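Local atomic coordinates of L-ribulose 3-epimerase (Methylomonas sp. DH-1, PDB entry 7CJ7), a protein that catalyses the manganese-dependent epimerization of ketoses at C3, acting most strongly on L-ribulose and also on D-ribulose, D-allulose and D-fructose. Residues 207-212 and 242-247; 183-188 and 215-220; 3-8 and 148-153. All blocks are in the same frame, centred on the assembly; numbering follows the deposited sequence.

Overall arrangement
The chain folds as a TIM barrel of eight parallel strands, and each contact has a segment that reaches one manganese ion and the L-sorbose bound to it. Contact 1 pairs two adjacent strands and supplies His211 and Glu246 to the metal; contact 2 adds Asp185, with His188 and Arg217 holding the sugar; contact 3 adds Glu152. The centre of contact 1 is about 9 Å from each of the others, while those of contacts 2 and 3 are about 18 Å apart. The two segments of contact 3 touch at the N-terminal end of the strands, away from the metal, where Lys5 NZ reaches Gly208 O of contact 1 at 2.8 Å. Ser247 OG, beyond the metal-binding Glu246, bonds to Arg217 O, joining contacts 1 and 2.

Contact 1. Residues 207-212 and 242-247; sequences LGYVHI and PITFES. With MN (manganese (II) ion), chain D; SOL (L-sorbose), chain C.
In the manganese site of this TIM barrel, His211 and Glu246 approach one ion from neighbouring segments. The metal is 2.2 Å from His211 ND1 and 2.1 Å from Glu246 OE2, and the ring and carboxylate planes stand 77° apart. Glu246 reaches it on an extended chain with CG anti to the backbone N. Glu152, Asp185 and two oxygens of L-sorbose complete the shell. The other carboxylate oxygen, Glu246 OE1, lies 2.9 Å from C3 of the sugar, a position consistent with the proton donor/acceptor role assigned by similarity. Strands 207-212 and 242-245, joined through helix 227-236, form a beta-alpha-beta unit and run parallel, their axes 22° apart. Thr244 N donates to Val210 O at 2.9 Å; Thr244 O in turn receives Ile212 N, and Glu246 N donates to Ile212 O, tying the metal-binding glutamate to the neighbouring strand. The Val210 N to Pro242 O bond is weak. On the face that carries His211, Thr244 CB packs 3.5 Å from His211 CD2, the two side chains lying alongside and pointing the same way. Glu41 OE1 is hydrogen-bonded to His211 NE2, Tyr209 OH and Thr244 OG1, the last also bonded to Tyr39 OH; with ND1 on the metal, this probably fixes the imidazole's rotation. The other face carries Val210, Ile212, Ile243 and Phe245, with helices 227-236 and 271-285 packed against it. Here Ile212 CG1 and Ile243 CG2 are pressed to 3.4 Å, tighter than usual. Pro242 makes a CH-pi contact with Tyr209: its CB sits over the ring face, shifted toward the rim, 3.5 Å from CE2.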
loop_
_atom_site.group_PDB
_atom_site.type_symbol
_atom_site.label_atom_id
_atom_site.label_comp_id
_atom_site.label_asym_id
_atom_site.label_seq_id
_atom_site.Cartn_x
_atom_site.Cartn_y
_atom_site.Cartn_z
ATOM N N LEU A 207 9.982 8.055 19.911
ATOM C CA LEU A 207 10.474 7.663 18.566
ATOM C C LEU A 207 11.902 7.147 18.725
ATOM O O LEU A 207 12.802 7.940 19.084
ATOM C CB LEU A 207 10.419 8.840 17.587
ATOM C CG LEU A 207 10.873 8.503 16.163
ATOM C CD1 LEU A 207 10.003 7.418 15.547
ATOM C CD2 LEU A 207 10.872 9.740 15.270
ATOM N N GLY A 208 12.092 5.852 18.507
ATOM C CA GLY A 208 13.386 5.193 18.769
ATOM C C GLY A 208 14.102 4.751 17.507
ATOM O O GLY A 208 15.273 4.343 17.622
ATOM N N TYR A 209 13.452 4.791 16.343
ATOM C CA TYR A 209 14.042 4.243 15.090
ATOM C C TYR A 209 13.303 4.819 13.880
ATOM O O TYR A 209 12.080 5.028 13.938
ATOM C CB TYR A 209 13.982 2.709 15.105
ATOM C CG TYR A 209 15.091 1.998 14.366
ATOM C CD1 TYR A 209 15.091 1.883 12.987
ATOM C CD2 TYR A 209 16.139 1.406 15.054
ATOM C CE1 TYR A 209 16.111 1.224 12.315
ATOM C CE2 TYR A 209 17.162 0.744 14.400
ATOM C CZ TYR A 209 17.150 0.641 13.021
ATOM O OH TYR A 209 18.163 -0.030 12.366
ATOM N N VAL A 210 14.044 5.047 12.798
ATOM C CA VAL A 210 13.522 5.681 11.565
ATOM C C VAL A 210 14.014 4.909 10.342
ATOM O O VAL A 210 15.226 4.613 10.255
ATOM C CB VAL A 210 13.926 7.162 11.486
ATOM C CG1 VAL A 210 13.687 7.711 10.091
ATOM C CG2 VAL A 210 13.215 7.988 12.540
ATOM N N HIS A 211 13.083 4.584 9.450
ATOM C CA HIS A 211 13.367 4.148 8.064
ATOM C C HIS A 211 13.045 5.278 7.095
ATOM O O HIS A 211 11.937 5.871 7.176
ATOM C CB HIS A 211 12.595 2.890 7.694
ATOM C CG HIS A 211 13.196 1.655 8.266
ATOM N ND1 HIS A 211 12.635 0.414 8.068
ATOM C CD2 HIS A 211 14.300 1.466 9.025
ATOM C CE1 HIS A 211 13.391 -0.504 8.634
ATOM N NE2 HIS A 211 14.406 0.117 9.257
ATOM N N ILE A 212 13.987 5.507 6.182
ATOM C CA ILE A 212 13.852 6.452 5.048
ATOM C C ILE A 212 13.627 5.600 3.804
ATOM O O ILE A 212 14.566 4.893 3.383
ATOM C CB ILE A 212 15.086 7.360 4.922
ATOM C CG1 ILE A 212 15.365 8.128 6.215
ATOM C CG2 ILE A 212 14.953 8.282 3.720
ATOM C CD1 ILE A 212 14.199 8.959 6.702
ATOM N N PRO A 242 18.887 5.799 15.286
ATOM C CA PRO A 242 19.176 5.212 13.982
ATOM C C PRO A 242 18.252 5.756 12.885
ATOM O O PRO A 242 17.061 5.929 13.104
ATOM C CB PRO A 242 18.973 3.709 14.206
ATOM C CG PRO A 242 19.164 3.542 15.687
ATOM C CD PRO A 242 18.598 4.793 16.311
ATOM N N ILE A 243 18.843 6.028 11.728
ATOM C CA ILE A 243 18.114 6.340 10.467
ATOM C C ILE A 243 18.641 5.378 9.407
ATOM O O ILE A 243 19.833 5.498 9.066
ATOM C CB ILE A 243 18.335 7.810 10.068
ATOM C CG1 ILE A 243 17.891 8.763 11.183
ATOM C CG2 ILE A 243 17.643 8.096 8.742
ATOM C CD1 ILE A 243 18.180 10.228 10.898
ATOM N N THR A 244 17.812 4.442 8.951
ATOM C CA THR A 244 18.184 3.413 7.945
ATOM C C THR A 244 17.550 3.751 6.599
ATOM O O THR A 244 16.323 3.954 6.548
ATOM C CB THR A 244 17.702 2.006 8.313
ATOM O OG1 THR A 244 18.122 1.650 9.625
ATOM C CG2 THR A 244 18.198 0.957 7.346
ATOM N N PHE A 245 18.363 3.797 5.549
ATOM C CA PHE A 245 17.868 3.821 4.156
ATOM C C PHE A 245 17.371 2.416 3.821
ATOM O O PHE A 245 18.116 1.424 3.984
ATOM C CB PHE A 245 18.950 4.288 3.185
ATOM C CG PHE A 245 18.573 4.067 1.743
ATOM C CD1 PHE A 245 17.395 4.586 1.227
ATOM C CD2 PHE A 245 19.382 3.323 0.908
ATOM C CE1 PHE A 245 17.037 4.364 -0.096
ATOM C CE2 PHE A 245 19.029 3.109 -0.415
ATOM C CZ PHE A 245 17.867 3.637 -0.917
ATOM N N GLU A 246 16.133 2.349 3.344
ATOM C CA GLU A 246 15.466 1.088 2.978
ATOM C C GLU A 246 14.955 1.205 1.541
ATOM O O GLU A 246 14.314 2.222 1.201
ATOM C CB GLU A 246 14.341 0.788 3.961
ATOM C CG GLU A 246 13.683 -0.546 3.713
ATOM C CD GLU A 246 12.857 -1.016 4.895
ATOM O OE1 GLU A 246 13.146 -2.104 5.441
ATOM O OE2 GLU A 246 11.938 -0.286 5.266
ATOM N N SER A 247 15.226 0.192 0.728
ATOM C CA SER A 247 14.872 0.206 -0.709
ATOM C C SER A 247 14.789 -1.224 -1.225
ATOM O O SER A 247 15.639 -2.047 -0.860
ATOM C CB SER A 247 15.879 1.016 -1.491
ATOM O OG SER A 247 15.500 1.126 -2.845
HETATM MN MN MN D . 10.794 -0.201 7.052
HETATM C C1 SOL C . 8.484 -3.588 5.616
HETATM O O1 SOL C . 7.647 -2.950 4.680
HETATM C C2 SOL C . 9.503 -2.651 6.181
HETATM O O2 SOL C . 9.325 -1.446 6.143
HETATM C C3 SOL C . 10.786 -3.237 6.753
HETATM O O3 SOL C . 11.418 -2.319 7.616
HETATM C C4 SOL C . 10.523 -4.554 7.476
HETATM O O4 SOL C . 9.634 -4.324 8.571
HETATM C C5 SOL C . 11.790 -5.221 8.015
HETATM O O5 SOL C . 11.427 -6.339 8.825
HETATM C C6 SOL C . 12.735 -5.693 6.930
HETATM O O6 SOL C . 13.915 -6.262 7.504
#

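Contact 2. Residues 183-188 and 215-220; sequences HLDTYH and SHRGYL. With MN (manganese (II) ion), chain D; SOL (L-sorbose), chain C.
O1 of L-sorbose is gripped by three N-H donors from both segments: His188 NE2 at 2.9 Å, Arg217 NH1 at 3.0 Å and Arg217 NH2 at 3.2 Å. His188 NE2 and Arg217 NH2 also bond to O2, which is itself a ligand of the manganese. The guanidinium is held flat against Tyr187, planes 10° apart, with Tyr187 CD2 3.4 Å from Arg217 CZ in an off-centre cation-pi contact. Arg217 CD sits over the ring face in a CH-pi contact, and the bend at chi3 (85°) turns NE over the ring as well. At the ring edge, Ser215 O is 3.1 Å from Tyr187 CE1. An alanine in place of Tyr187 would probably leave the guanidinium without its flat support, freer to turn away from the sugar, and Tyr157 of the second subunit without its hydroxyl partner. Asp185 OD2 binds the metal at 2.0 Å and shares a water with Arg217 NH2, while OD1 accepts Tyr187 N as an N-cap. Thus strand 180-185 ends at a metal ligand that also starts helix 186-192, and the loop between strand 207-212 and helix 227-236 lays Arg217 across that helix's first turn, beside the second subunit.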
loop_
_atom_site.group_PDB
_atom_site.type_symbol
_atom_site.label_atom_id
_atom_site.label_comp_id
_atom_site.label_asym_id
_atom_site.label_seq_id
_atom_site.Cartn_x
_atom_site.Cartn_y
_atom_site.Cartn_z
ATOM N N HIS A 183 8.771 3.002 15.897
ATOM C CA HIS A 183 9.640 2.997 14.696
ATOM C C HIS A 183 8.788 3.514 13.536
ATOM O O HIS A 183 7.726 2.927 13.292
ATOM C CB HIS A 183 10.213 1.585 14.536
ATOM C CG HIS A 183 10.936 1.306 13.266
ATOM N ND1 HIS A 183 11.414 0.040 12.979
ATOM C CD2 HIS A 183 11.247 2.087 12.205
ATOM C CE1 HIS A 183 11.992 0.051 11.794
ATOM N NE2 HIS A 183 11.914 1.300 11.300
ATOM N N LEU A 184 9.185 4.629 12.919
ATOM C CA LEU A 184 8.434 5.227 11.791
ATOM C C LEU A 184 9.225 5.008 10.507
ATOM O O LEU A 184 10.473 4.999 10.565
ATOM C CB LEU A 184 8.183 6.713 12.036
ATOM C CG LEU A 184 7.153 7.033 13.120
ATOM C CD1 LEU A 184 7.052 8.535 13.300
ATOM C CD2 LEU A 184 5.783 6.460 12.774
ATOM N N ASP A 185 8.503 4.821 9.409
ATOM C CA ASP A 185 9.068 4.517 8.071
ATOM C C ASP A 185 8.357 5.414 7.058
ATOM O O ASP A 185 7.121 5.311 6.942
ATOM C CB ASP A 185 8.907 3.026 7.778
ATOM C CG ASP A 185 9.442 2.597 6.422
ATOM O OD1 ASP A 185 9.323 3.375 5.477
ATOM O OD2 ASP A 185 9.957 1.481 6.342
ATOM N N THR A 186 9.090 6.290 6.370
ATOM C CA THR A 186 8.480 7.336 5.509
ATOM C C THR A 186 7.632 6.683 4.405
ATOM O O THR A 186 6.650 7.302 3.983
ATOM C CB THR A 186 9.535 8.286 4.940
ATOM O OG1 THR A 186 10.508 7.539 4.206
ATOM C CG2 THR A 186 10.208 9.097 6.028
ATOM N N TYR A 187 8.002 5.496 3.926
ATOM C CA TYR A 187 7.228 4.780 2.878
ATOM C C TYR A 187 5.817 4.487 3.404
ATOM O O TYR A 187 4.824 4.736 2.701
ATOM C CB TYR A 187 7.934 3.494 2.451
ATOM C CG TYR A 187 7.046 2.532 1.706
ATOM C CD1 TYR A 187 6.697 2.746 0.388
ATOM C CD2 TYR A 187 6.551 1.396 2.325
ATOM C CE1 TYR A 187 5.868 1.868 -0.295
ATOM C CE2 TYR A 187 5.729 0.507 1.651
ATOM C CZ TYR A 187 5.409 0.729 0.328
ATOM O OH TYR A 187 4.594 -0.139 -0.343
ATOM N N HIS A 188 5.726 3.944 4.617
ATOM C CA HIS A 188 4.434 3.586 5.256
ATOM C C HIS A 188 3.660 4.853 5.626
ATOM O O HIS A 188 2.429 4.867 5.453
ATOM C CB HIS A 188 4.682 2.648 6.436
ATOM C CG HIS A 188 5.284 1.352 6.014
ATOM N ND1 HIS A 188 4.605 0.453 5.218
ATOM C CD2 HIS A 188 6.495 0.807 6.270
ATOM C CE1 HIS A 188 5.375 -0.601 5.014
ATOM N NE2 HIS A 188 6.535 -0.407 5.652
ATOM N N SER A 215 8.374 6.777 -1.827
ATOM C CA SER A 215 6.966 6.330 -1.972
ATOM C C SER A 215 6.895 4.982 -2.691
ATOM O O SER A 215 6.005 4.184 -2.352
ATOM C CB SER A 215 6.146 7.385 -2.669
ATOM O OG SER A 215 6.752 7.787 -3.897
ATOM N N HIS A 216 7.768 4.741 -3.672
ATOM C CA HIS A 216 7.794 3.485 -4.467
ATOM C C HIS A 216 8.943 2.566 -4.020
ATOM O O HIS A 216 9.133 1.517 -4.671
ATOM C CB HIS A 216 7.879 3.814 -5.959
ATOM C CG HIS A 216 8.914 4.830 -6.294
ATOM N ND1 HIS A 216 10.173 4.809 -5.734
ATOM C CD2 HIS A 216 8.888 5.879 -7.146
ATOM C CE1 HIS A 216 10.883 5.804 -6.225
ATOM N NE2 HIS A 216 10.119 6.474 -7.098
ATOM N N ARG A 217 9.683 2.966 -2.983
ATOM C CA ARG A 217 10.789 2.203 -2.332
ATOM C C ARG A 217 12.036 2.173 -3.230
ATOM O O ARG A 217 12.914 1.315 -2.988
ATOM C CB ARG A 217 10.360 0.778 -1.963
ATOM C CG ARG A 217 8.969 0.667 -1.349
ATOM C CD ARG A 217 8.774 -0.560 -0.453
ATOM N NE ARG A 217 9.237 -0.333 0.914
ATOM C CZ ARG A 217 8.885 -1.055 1.968
ATOM N NH1 ARG A 217 8.082 -2.097 1.839
ATOM N NH2 ARG A 217 9.339 -0.732 3.161
ATOM N N GLY A 218 12.145 3.103 -4.183
ATOM C CA GLY A 218 13.323 3.246 -5.065
ATOM C C GLY A 218 14.244 4.382 -4.642
ATOM O O GLY A 218 14.371 4.641 -3.432
ATOM N N TYR A 219 14.889 5.036 -5.613
ATOM C CA TYR A 219 15.803 6.182 -5.380
ATOM C C TYR A 219 15.087 7.270 -4.565
ATOM O O TYR A 219 13.954 7.664 -4.898
ATOM C CB TYR A 219 16.305 6.751 -6.710
ATOM C CG TYR A 219 17.513 6.051 -7.273
ATOM C CD1 TYR A 219 17.373 4.972 -8.132
ATOM C CD2 TYR A 219 18.795 6.501 -6.992
ATOM C CE1 TYR A 219 18.481 4.329 -8.666
ATOM C CE2 TYR A 219 19.907 5.875 -7.526
ATOM C CZ TYR A 219 19.753 4.781 -8.359
ATOM O OH TYR A 219 20.861 4.148 -8.862
ATOM N N LEU A 220 15.740 7.793 -3.531
ATOM C CA LEU A 220 15.175 8.925 -2.759
ATOM C C LEU A 220 15.094 10.145 -3.686
ATOM O O LEU A 220 16.069 10.426 -4.421
ATOM C CB LEU A 220 16.027 9.208 -1.515
ATOM C CG LEU A 220 16.209 8.048 -0.529
ATOM C CD1 LEU A 220 16.933 8.509 0.733
ATOM C CD2 LEU A 220 14.882 7.395 -0.174
HETATM MN MN MN D . 10.794 -0.201 7.052
HETATM C C1 SOL C . 8.484 -3.588 5.616
HETATM O O1 SOL C . 7.647 -2.950 4.680
HETATM C C2 SOL C . 9.503 -2.651 6.181
HETATM O O2 SOL C . 9.325 -1.446 6.143
HETATM C C3 SOL C . 10.786 -3.237 6.753
HETATM O O3 SOL C . 11.418 -2.319 7.616
HETATM C C4 SOL C . 10.523 -4.554 7.476
HETATM O O4 SOL C . 9.634 -4.324 8.571
HETATM C C5 SOL C . 11.790 -5.221 8.015
HETATM O O5 SOL C . 11.427 -6.339 8.825
HETATM C C6 SOL C . 12.735 -5.693 6.930
HETATM O O6 SOL C . 13.915 -6.262 7.504
HETATM O O HOH W 1 10.956 1.843 3.713
HETATM O O HOH W 2 4.345 5.054 -0.191
#

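Contact 3. Residues 3-8 and 148-153; sequences FPKRLE and NIDLEV. With MN (manganese (II) ion), chain D; SOL (L-sorbose), chain C.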
loop_
_atom_site.group_PDB
_atom_site.type_symbol
_atom_site.label_atom_id
_atom_site.label_comp_id
_atom_site.label_asym_id
_atom_site.label_seq_id
_atom_site.Cartn_x
_atom_site.Cartn_y
_atom_site.Cartn_z
ATOM N N PHE A 3 18.122 1.965 26.721
ATOM C CA PHE A 3 19.579 1.861 26.497
ATOM C C PHE A 3 19.962 2.975 25.541
ATOM O O PHE A 3 19.118 3.467 24.796
ATOM C CB PHE A 3 19.905 0.439 26.051
ATOM C CG PHE A 3 19.387 -0.557 27.052
ATOM C CD1 PHE A 3 20.043 -0.726 28.258
ATOM C CD2 PHE A 3 18.217 -1.260 26.825
ATOM C CE1 PHE A 3 19.563 -1.615 29.205
ATOM C CE2 PHE A 3 17.737 -2.149 27.773
ATOM C CZ PHE A 3 18.402 -2.313 28.966
ATOM N N PRO A 4 21.227 3.433 25.582
ATOM C CA PRO A 4 21.649 4.598 24.808
ATOM C C PRO A 4 21.347 4.459 23.309
ATOM O O PRO A 4 21.536 3.379 22.730
ATOM C CB PRO A 4 23.161 4.680 25.075
ATOM C CG PRO A 4 23.331 4.006 26.418
ATOM C CD PRO A 4 22.307 2.892 26.422
ATOM N N LYS A 5 20.868 5.560 22.734
ATOM C CA LYS A 5 20.688 5.740 21.274
ATOM C C LYS A 5 21.601 6.874 20.817
ATOM O O LYS A 5 21.827 7.829 21.582
ATOM C CB LYS A 5 19.232 6.059 20.927
ATOM C CG LYS A 5 18.235 4.948 21.223
ATOM C CD LYS A 5 16.806 5.344 20.925
ATOM C CE LYS A 5 15.837 4.216 21.171
ATOM N NZ LYS A 5 15.903 3.195 20.105
ATOM N N ARG A 6 22.129 6.763 19.609
ATOM C CA ARG A 6 22.892 7.870 19.000
ATOM C C ARG A 6 22.339 8.106 17.598
ATOM O O ARG A 6 21.772 7.164 16.999
ATOM C CB ARG A 6 24.379 7.525 18.986
ATOM C CG ARG A 6 24.709 6.314 18.126
ATOM C CD ARG A 6 26.206 6.048 18.038
ATOM N NE ARG A 6 26.651 5.068 19.015
ATOM C CZ ARG A 6 27.873 4.540 19.055
ATOM N NH1 ARG A 6 28.789 4.893 18.165
ATOM N NH2 ARG A 6 28.175 3.654 19.986
ATOM N N LEU A 7 22.489 9.329 17.102
ATOM C CA LEU A 7 22.230 9.638 15.681
ATOM C C LEU A 7 23.267 8.888 14.844
ATOM O O LEU A 7 24.448 9.175 14.970
ATOM C CB LEU A 7 22.319 11.149 15.459
ATOM C CG LEU A 7 22.004 11.599 14.039
ATOM C CD1 LEU A 7 20.652 11.079 13.596
ATOM C CD2 LEU A 7 22.061 13.113 13.927
ATOM N N GLU A 8 22.831 7.935 14.029
ATOM C CA GLU A 8 23.741 7.150 13.159
ATOM C C GLU A 8 22.938 6.732 11.935
ATOM O O GLU A 8 21.709 6.613 12.049
ATOM C CB GLU A 8 24.341 5.956 13.899
ATOM C CG GLU A 8 23.336 5.146 14.702
ATOM C CD GLU A 8 23.958 3.937 15.391
ATOM O OE1 GLU A 8 23.275 3.283 16.187
ATOM O OE2 GLU A 8 25.127 3.647 15.119
ATOM N N ASN A 148 17.077 -2.256 23.092
ATOM C CA ASN A 148 15.775 -1.578 22.880
ATOM C C ASN A 148 15.016 -2.296 21.761
ATOM O O ASN A 148 15.646 -2.729 20.770
ATOM C CB ASN A 148 15.935 -0.104 22.508
ATOM C CG ASN A 148 16.706 0.708 23.521
ATOM O OD1 ASN A 148 16.434 0.627 24.713
ATOM N ND2 ASN A 148 17.644 1.512 23.047
ATOM N N ILE A 149 13.693 -2.361 21.871
ATOM C CA ILE A 149 12.835 -2.840 20.757
ATOM C C ILE A 149 12.067 -1.637 20.208
ATOM O O ILE A 149 11.614 -0.787 20.990
ATOM C CB ILE A 149 11.923 -4.002 21.172
ATOM C CG1 ILE A 149 10.822 -3.580 22.148
ATOM C CG2 ILE A 149 12.768 -5.135 21.732
ATOM C CD1 ILE A 149 9.813 -4.684 22.410
ATOM N N ASP A 150 11.976 -1.568 18.887
ATOM C CA ASP A 150 11.315 -0.458 18.166
ATOM C C ASP A 150 10.254 -1.086 17.263
ATOM O O ASP A 150 10.615 -1.866 16.356
ATOM C CB ASP A 150 12.347 0.378 17.414
ATOM C CG ASP A 150 13.608 0.641 18.218
ATOM O OD1 ASP A 150 13.610 1.608 19.018
ATOM O OD2 ASP A 150 14.579 -0.142 18.051
ATOM N N LEU A 151 8.992 -0.773 17.523
ATOM C CA LEU A 151 7.832 -1.384 16.838
ATOM C C LEU A 151 7.512 -0.545 15.601
ATOM O O LEU A 151 7.111 0.633 15.745
ATOM C CB LEU A 151 6.664 -1.432 17.824
ATOM C CG LEU A 151 6.772 -2.477 18.938
ATOM C CD1 LEU A 151 7.922 -2.210 19.894
ATOM C CD2 LEU A 151 5.474 -2.541 19.706
ATOM N N GLU A 152 7.743 -1.117 14.423
ATOM C CA GLU A 152 7.595 -0.391 13.146
ATOM C C GLU A 152 6.114 -0.339 12.759
ATOM O O GLU A 152 5.511 -1.391 12.503
ATOM C CB GLU A 152 8.409 -1.048 12.040
ATOM C CG GLU A 152 8.517 -0.162 10.825
ATOM C CD GLU A 152 9.340 -0.778 9.712
ATOM O OE1 GLU A 152 9.726 -1.980 9.833
ATOM O OE2 GLU A 152 9.604 -0.062 8.746
ATOM N N VAL A 153 5.580 0.870 12.675
ATOM C CA VAL A 153 4.231 1.150 12.111
ATOM C C VAL A 153 4.306 0.911 10.606
ATOM O O VAL A 153 5.154 1.521 9.942
ATOM C CB VAL A 153 3.810 2.589 12.443
ATOM C CG1 VAL A 153 2.474 2.927 11.805
ATOM C CG2 VAL A 153 3.793 2.803 13.949
HETATM MN MN MN D . 10.794 -0.201 7.052
HETATM C C1 SOL C . 8.484 -3.588 5.616
HETATM O O1 SOL C . 7.647 -2.950 4.680
HETATM C C2 SOL C . 9.503 -2.651 6.181
HETATM O O2 SOL C . 9.325 -1.446 6.143
HETATM C C3 SOL C . 10.786 -3.237 6.753
HETATM O O3 SOL C . 11.418 -2.319 7.616
HETATM C C4 SOL C . 10.523 -4.554 7.476
HETATM O O4 SOL C . 9.634 -4.324 8.571
HETATM C C5 SOL C . 11.790 -5.221 8.015
HETATM O O5 SOL C . 11.427 -6.339 8.825
HETATM C C6 SOL C . 12.735 -5.693 6.930
HETATM O O6 SOL C . 13.915 -6.262 7.504
#
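Asn148 meets Phe3 and Lys5 along its whole side chain. CB lies 4.1 Å from Lys5 NZ, and with CG anti to the carbonyl carbon the amide is presented to the backbone of Phe3. OD1 accepts Phe3 N at 2.9 Å in a nearly straight bond, in the amide plane and on a lone pair. The same oxygen touches Phe3 CD2 at 3.3 Å, the ring and amide planes lying 30° apart. ND2, the other tip, donates to Phe3 O at 3.0 Å, approaching from 48° above that carbonyl plane. Both polar atoms of the amide thus clasp the two backbone groups of one residue; ND2 has a further partner in Glu107 OE2. The setting is the N-terminal end of a TIM barrel: Asn148 begins strand 148-152, while residues 3-8 lead into the first strand, 8-12. From here Lys5 extends up to its last bond, where a turn at chi4 (-75°) places NZ opposite Asp150. The two side chains meet tip to tip in a salt bridge, NZ to OD1 3.0 Å, on the syn side of the carboxylate. Lys5 CE passes 3.8 Å from Asn148 ND2. NZ also forms a salt bridge with Glu107 OE1 and a hydrogen bond to Gly208 O, bringing three strands of the barrel to one ammonium, and it faces Phe181 in a cation-pi contact. Since Asp150 and Glu107 lie close together, the lysine charge is likely to offset their repulsion. At the far end of the strand Glu152 binds manganese through OE2 at 2.1 Å, while its OE1 accepts the hydroxyl O4 of L-sorbose at 2.7 Å.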